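Local coordinates for AP205 bacteriophage COAT protein (Acinetobacter phage ap205, PDB 5FS4), which forms the capsid of a small single-stranded RNA bacteriophage, its chains pairing into two-fold symmetric dimers that probably serve as the building unit of the shell, at the interface of chains A and B. Numbering follows the deposited sequence. Chains: chain A/B, AP205 bacteriophage COAT protein.

Contact 1: the interface of chains A and B. Residues chain A 110, 115-120; chain B 34, 49, 53.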
# COMPACT_ATOMS: atom_id res chain seq x y z
N PHE A 110 -0.40 0.23 12.55
CA PHE A 110 0.98 0.69 12.59
C PHE A 110 1.18 2.18 12.93
O PHE A 110 2.11 2.55 13.66
CB PHE A 110 1.59 0.45 11.20
CG PHE A 110 2.94 1.06 11.03
CD1 PHE A 110 4.07 0.38 11.46
CD2 PHE A 110 3.10 2.27 10.36
CE1 PHE A 110 5.33 0.88 11.31
CE2 PHE A 110 4.38 2.84 10.27
CZ PHE A 110 5.51 2.12 10.72
N ALA A 115 1.85 -2.07 16.03
CA ALA A 115 2.34 -3.07 15.10
C ALA A 115 3.78 -2.83 14.70
O ALA A 115 4.51 -3.78 14.42
CB ALA A 115 1.45 -3.15 13.87
N GLY A 116 4.21 -1.57 14.70
CA GLY A 116 5.61 -1.28 14.46
C GLY A 116 6.55 -1.82 15.55
O GLY A 116 7.76 -1.93 15.35
N LEU A 117 6.01 -2.14 16.72
CA LEU A 117 6.78 -2.85 17.76
C LEU A 117 6.72 -4.39 17.65
O LEU A 117 7.40 -5.09 18.41
CB LEU A 117 6.32 -2.40 19.14
CG LEU A 117 6.50 -0.91 19.44
CD1 LEU A 117 5.83 -0.57 20.76
CD2 LEU A 117 7.96 -0.50 19.37
N GLY A 118 5.93 -4.90 16.69
CA GLY A 118 5.74 -6.34 16.53
C GLY A 118 4.52 -6.92 17.19
O GLY A 118 4.41 -8.13 17.27
N PHE A 119 3.56 -6.08 17.59
CA PHE A 119 2.42 -6.58 18.36
C PHE A 119 1.11 -6.16 17.71
O PHE A 119 0.91 -4.98 17.39
CB PHE A 119 2.58 -6.14 19.83
CG PHE A 119 3.69 -6.88 20.55
CD1 PHE A 119 5.02 -6.44 20.51
CD2 PHE A 119 3.42 -8.05 21.24
CE1 PHE A 119 6.05 -7.17 21.13
CE2 PHE A 119 4.44 -8.79 21.83
CZ PHE A 119 5.75 -8.34 21.80
N LEU A 120 0.23 -7.15 17.53
CA LEU A 120 -1.13 -6.91 16.99
C LEU A 120 -2.19 -6.68 18.04
O LEU A 120 -2.15 -7.32 19.12
CB LEU A 120 -1.58 -8.07 16.14
CG LEU A 120 -0.70 -8.37 14.95
CD1 LEU A 120 -0.98 -9.75 14.37
CD2 LEU A 120 -0.89 -7.30 13.92
N LEU B 34 3.17 -10.07 11.38
CA LEU B 34 4.34 -9.33 11.89
C LEU B 34 5.49 -10.25 12.35
O LEU B 34 5.24 -11.24 13.04
CB LEU B 34 3.92 -8.51 13.10
CG LEU B 34 2.65 -7.66 13.07
CD1 LEU B 34 2.55 -6.86 14.33
CD2 LEU B 34 2.70 -6.72 11.87
N VAL B 49 11.52 -5.12 12.93
CA VAL B 49 10.17 -5.58 12.77
C VAL B 49 9.84 -5.50 11.30
O VAL B 49 10.05 -4.47 10.68
CB VAL B 49 9.19 -4.73 13.60
CG1 VAL B 49 7.76 -5.22 13.38
CG2 VAL B 49 9.51 -4.76 15.10
N TYR B 53 1.07 -6.28 5.36
CA TYR B 53 -0.36 -5.90 5.42
C TYR B 53 -0.95 -6.14 4.05
O TYR B 53 -0.48 -5.57 3.09
CB TYR B 53 -0.49 -4.42 5.80
CG TYR B 53 0.18 -4.06 7.07
CD1 TYR B 53 -0.51 -4.20 8.29
CD2 TYR B 53 1.52 -3.66 7.11
CE1 TYR B 53 0.13 -3.91 9.50
CE2 TYR B 53 2.17 -3.43 8.34
CZ TYR B 53 1.47 -3.55 9.53
OH TYR B 53 2.14 -3.22 10.70

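Contact 2: the interface of chains A and B. Residues chain A 3-7; chain B 128, 130-132.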
# COMPACT_ATOMS: atom_id res chain seq x y z
N MET A 3 8.35 23.82 7.34
CA MET A 3 9.08 23.57 6.10
C MET A 3 8.47 22.50 5.17
O MET A 3 7.89 21.48 5.61
CB MET A 3 10.54 23.23 6.44
CG MET A 3 11.26 24.32 7.23
SD MET A 3 11.24 25.93 6.39
CE MET A 3 12.84 25.89 5.56
N ALA A 4 8.59 22.77 3.87
CA ALA A 4 8.37 21.76 2.83
C ALA A 4 9.34 20.59 2.88
O ALA A 4 10.54 20.69 3.27
CB ALA A 4 8.47 22.36 1.44
N ASN A 5 8.82 19.50 2.37
CA ASN A 5 9.56 18.26 2.33
C ASN A 5 10.57 18.42 1.20
O ASN A 5 10.28 19.10 0.18
CB ASN A 5 8.58 17.13 2.08
CG ASN A 5 7.78 16.80 3.30
OD1 ASN A 5 8.20 15.96 4.11
ND2 ASN A 5 6.67 17.48 3.49
N LYS A 6 11.73 17.79 1.36
CA LYS A 6 12.83 17.93 0.38
C LYS A 6 12.44 17.26 -0.94
O LYS A 6 11.95 16.13 -0.92
CB LYS A 6 14.14 17.33 0.91
CG LYS A 6 14.68 18.02 2.15
CD LYS A 6 15.99 17.43 2.63
CE LYS A 6 17.19 17.50 1.69
NZ LYS A 6 18.25 16.49 2.07
N PRO A 7 12.65 17.93 -2.09
CA PRO A 7 12.28 17.31 -3.39
C PRO A 7 13.28 16.28 -3.78
O PRO A 7 14.48 16.40 -3.46
CB PRO A 7 12.33 18.48 -4.38
CG PRO A 7 13.28 19.45 -3.78
CD PRO A 7 13.22 19.28 -2.27
N SER B 128 11.06 13.66 -0.04
CA SER B 128 11.56 12.94 1.12
C SER B 128 10.77 13.29 2.34
O SER B 128 10.06 14.26 2.36
CB SER B 128 13.03 13.31 1.34
OG SER B 128 13.58 12.74 2.54
N ASP B 130 12.37 14.12 4.94
CA ASP B 130 13.18 15.21 5.47
C ASP B 130 12.63 16.53 4.98
O ASP B 130 12.04 16.64 3.90
CB ASP B 130 14.66 15.08 5.06
CG ASP B 130 15.40 14.01 5.81
OD1 ASP B 130 15.06 13.69 6.97
OD2 ASP B 130 16.41 13.55 5.26
N THR B 131 12.85 17.54 5.78
CA THR B 131 12.38 18.88 5.42
C THR B 131 13.57 19.80 5.13
O THR B 131 14.73 19.44 5.33
CB THR B 131 11.43 19.44 6.50
OG1 THR B 131 12.00 19.24 7.81
CG2 THR B 131 10.08 18.70 6.43
N THR B 132 13.28 20.96 4.56
CA THR B 132 14.33 21.83 4.05
C THR B 132 14.55 22.88 5.13
O THR B 132 15.68 23.25 5.44
CB THR B 132 13.88 22.51 2.75
OG1 THR B 132 12.74 23.33 3.05
CG2 THR B 132 13.48 21.48 1.63
O HOH W 1 18.38 15.32 4.59

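Contact 3: the interface of chains A and B. Residues chain A 59-62, 77, 79; chain B 46, 87-88, 91, 94.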
# COMPACT_ATOMS: atom_id res chain seq x y z
N ARG A 59 18.83 5.03 8.23
CA ARG A 59 18.61 5.69 9.53
C ARG A 59 19.64 5.26 10.57
O ARG A 59 19.79 4.09 10.80
CB ARG A 59 17.21 5.35 10.07
CG ARG A 59 16.71 6.28 11.20
CD ARG A 59 16.41 7.72 10.78
NE ARG A 59 15.33 7.80 9.81
CZ ARG A 59 14.87 8.91 9.26
NH1 ARG A 59 15.40 10.08 9.56
NH2 ARG A 59 13.92 8.85 8.35
N PRO A 60 20.33 6.22 11.21
CA PRO A 60 21.27 5.86 12.24
C PRO A 60 20.59 5.06 13.33
O PRO A 60 19.48 5.40 13.76
CB PRO A 60 21.73 7.22 12.81
CG PRO A 60 21.54 8.16 11.72
CD PRO A 60 20.27 7.68 11.04
N ALA A 61 21.24 3.98 13.72
CA ALA A 61 20.90 3.31 14.99
C ALA A 61 21.19 4.29 16.14
O ALA A 61 22.20 4.95 16.11
CB ALA A 61 21.74 2.05 15.13
N PRO A 62 20.31 4.40 17.16
CA PRO A 62 20.58 5.39 18.25
C PRO A 62 21.90 5.21 19.03
O PRO A 62 22.28 4.09 19.38
CB PRO A 62 19.38 5.20 19.21
CG PRO A 62 18.32 4.58 18.38
CD PRO A 62 19.04 3.70 17.39
N GLU A 77 20.63 1.78 9.52
CA GLU A 77 19.77 0.62 9.12
C GLU A 77 19.03 1.10 7.86
O GLU A 77 19.00 2.32 7.60
CB GLU A 77 18.78 0.26 10.24
CG GLU A 77 17.75 1.35 10.56
CD GLU A 77 16.53 0.87 11.36
OE1 GLU A 77 16.02 -0.22 11.17
OE2 GLU A 77 16.00 1.64 12.15
N GLN A 79 15.48 1.52 6.63
CA GLN A 79 14.05 1.59 6.80
C GLN A 79 13.40 1.48 5.38
O GLN A 79 13.70 2.25 4.48
CB GLN A 79 13.67 2.91 7.44
CG GLN A 79 14.18 3.07 8.89
CD GLN A 79 13.80 4.40 9.44
OE1 GLN A 79 13.98 5.43 8.76
NE2 GLN A 79 13.28 4.43 10.66
N LEU B 46 19.87 -4.12 16.99
CA LEU B 46 18.50 -3.60 16.85
C LEU B 46 17.48 -4.74 16.92
O LEU B 46 17.83 -5.89 16.67
CB LEU B 46 18.36 -2.91 15.48
CG LEU B 46 19.27 -1.68 15.36
CD1 LEU B 46 19.13 -0.99 14.02
CD2 LEU B 46 19.01 -0.67 16.47
N GLY B 87 11.62 -2.09 9.64
CA GLY B 87 12.57 -1.18 10.33
C GLY B 87 12.66 -1.53 11.81
O GLY B 87 11.82 -2.19 12.32
N SER B 88 13.72 -1.09 12.48
CA SER B 88 13.90 -1.42 13.92
C SER B 88 12.81 -0.73 14.73
O SER B 88 12.34 0.37 14.40
CB SER B 88 15.29 -0.98 14.39
OG SER B 88 15.31 0.45 14.48
N ASN B 91 13.84 2.92 15.95
CA ASN B 91 13.56 4.10 15.13
C ASN B 91 12.13 4.13 14.62
O ASN B 91 11.86 4.65 13.52
CB ASN B 91 14.55 4.21 13.97
CG ASN B 91 15.97 4.52 14.41
OD1 ASN B 91 16.19 5.38 15.25
ND2 ASN B 91 16.93 3.88 13.77
N THR B 94 10.64 7.59 13.35
CA THR B 94 10.99 8.02 11.97
C THR B 94 10.43 7.09 10.90
O THR B 94 10.10 7.51 9.80
CB THR B 94 12.49 8.23 11.81
OG1 THR B 94 13.20 7.04 12.13
CG2 THR B 94 12.91 9.41 12.69
O HOH W 2 13.09 1.84 11.91
O HOH W 3 18.17 7.52 15.04

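Contact 1: the interface of chains A and B
B:Leu34 and A:Leu120 meet through their branch ends in an apolar patch of the coat-protein dimer, where the segment following helix 92-111 of one chain lies over the sheet of the other. The two leucine side chains approach at a slant, and the pair is tight, with B:Leu34 CD1 3.5 Å from A:Leu120 CD2. With CG anti to its carbonyl carbon (chi1 -47°), B:Leu34 turns CD1 to the chain A backbone as well, where B:Leu34 CD1 lies 3.5 Å from A:Gly118 C. A looser contact joins the same methyl to A:Ala115 CA. On strand 47-60, B:Val49 presses both methyls against main chain. B:Val49 CG1, anti to the backbone N (chi1 178°), lies 3.9 Å from A:Gly118 CA. The other methyl, B:Val49 CG2, rests 3.3 Å from A:Gly116 O. Packing in this part is thus of methyl groups against the backbone of the 3-10 turn 115-117 and the glycine after it. No N or O of one chain comes within bonding distance of the other here, and the phenol OH of B:Tyr53 makes carbon contacts. This tyrosine comes up from the sheet tip first, roughly at right angles to the side chain of A:Phe110. B:Tyr53 OH lies 3.7 Å from A:Phe110 CB. B:Tyr53 OH is 3.2 Å from the methyl A:Ala115 CB.

Contact 2: the interface of chains A and B
A:Lys6 and B:Asp130 meet first through their backbones, A:Lys6 N donating to B:Asp130 O at 2.8 Å, in an antiparallel beta pairing of the N-terminal strand 5-7 with the C-terminal tail of the partner; A:Asn5 bridged with B:Thr131 sets its register. The same lysine accepts at A:Lys6 O from B:Ser128 N, also at 2.8 Å. Farther along, B:Thr132 N reaches A:Ala4 O at 3.0 Å, a bent bond (138° at H), although the N lies nearly in line with the C=O; the hydroxyl OG1 of B:Thr132 adds a weak bond to that oxygen. Around this ladder the side chains pack by carbon. The A:Lys6 chain runs parallel to the B:Asp130 side chain, with the methylene A:Lys6 CD 3.6 Å from B:Asp130 CB. The methyl B:Thr132 CG2 touches the lysine nearer its root, 3.7 Å from A:Lys6 CG. Beyond a bend at chi3 (61°), the ammonium A:Lys6 NZ stands 4.7 Å from the carboxylate B:Asp130 OD2, and a water bonded to both bridges the opposite charges, which may add a modest attraction. A:Met3, poorly ordered, covers the tail near B:Thr132. In the second shell, segment 128-130 of B is braced from within: B:Ser128 OG, anti to its backbone N (chi1 175°), accepts from B:Asp130 N at 3.0 Å.

Contact 3: the interface of chains A and B
Backbone B:Ser88 N, at the end of strand 76-88, donates at 2.8 Å to the carboxylate oxygen A:Glu77 OE1, which receives it on its syn lone pair, in this polar corner of the RNA-phage coat-protein dimer, where strand ends of A face the start of helix 92-111 of B. A:Glu77 has CG between its backbone N and carbonyl carbon (chi1 65°), and the chain extends from there to the partner. The other oxygen, A:Glu77 OE2, accepts on one face from the hydroxyl B:Ser88 OG at 2.7 Å, from above the plane. On that same face the amide B:Asn91 ND2 reaches A:Glu77 OE2 at 2.9 Å, on the anti side and nearly straight (165° at H). OE2 also meets a water shared with A:Gln79 NE2 and B:Ser88 O. This grip on both oxygens should fix the rotation of the carboxylate, and the donors would favour its charged form. B:Asn91 and A:Glu77 run antiparallel past one another; B:Asn91 ND2 also donates a hydrogen bond to A:Pro60 O at 3.0 Å, from above the carbonyl plane. Beside it, A:Gln79 NE2 donates to the hydroxyl B:Thr94 OG1 at 3.0 Å, and that hydroxyl donates in turn to B:Asn91 O. A:Arg59 NE holds A:Gln79 OE1 at 2.9 Å within the guanidinium plane, while B:Thr94 CB lies over one guanidinium face toward its rim. Next to the carboxylate network, B:Leu46 CD1 packs 4.0 Å from A:Glu77 CB.

The centres of the C-alpha atoms of contact 1 and contact 3 lie about 15 Å apart, those of contacts 2 and 3 about 20 Å, and those of contacts 1 and 2 about 27 Å. Helix 92-111 ties contacts 1 and 3 together: its C-terminal end serves the first from chain A, its N-terminal part the other from chain B. The long strand ending at residue 60 likewise contributes to both, from opposite chains. Contact 2 instead uses the N-terminal strand of A and the C-terminal tail of B. Two-fold symmetry repeats each contact with the chains exchanged, so apolar packing, polar networks and pairing of chain termini recur across a broadly interlocked dimer.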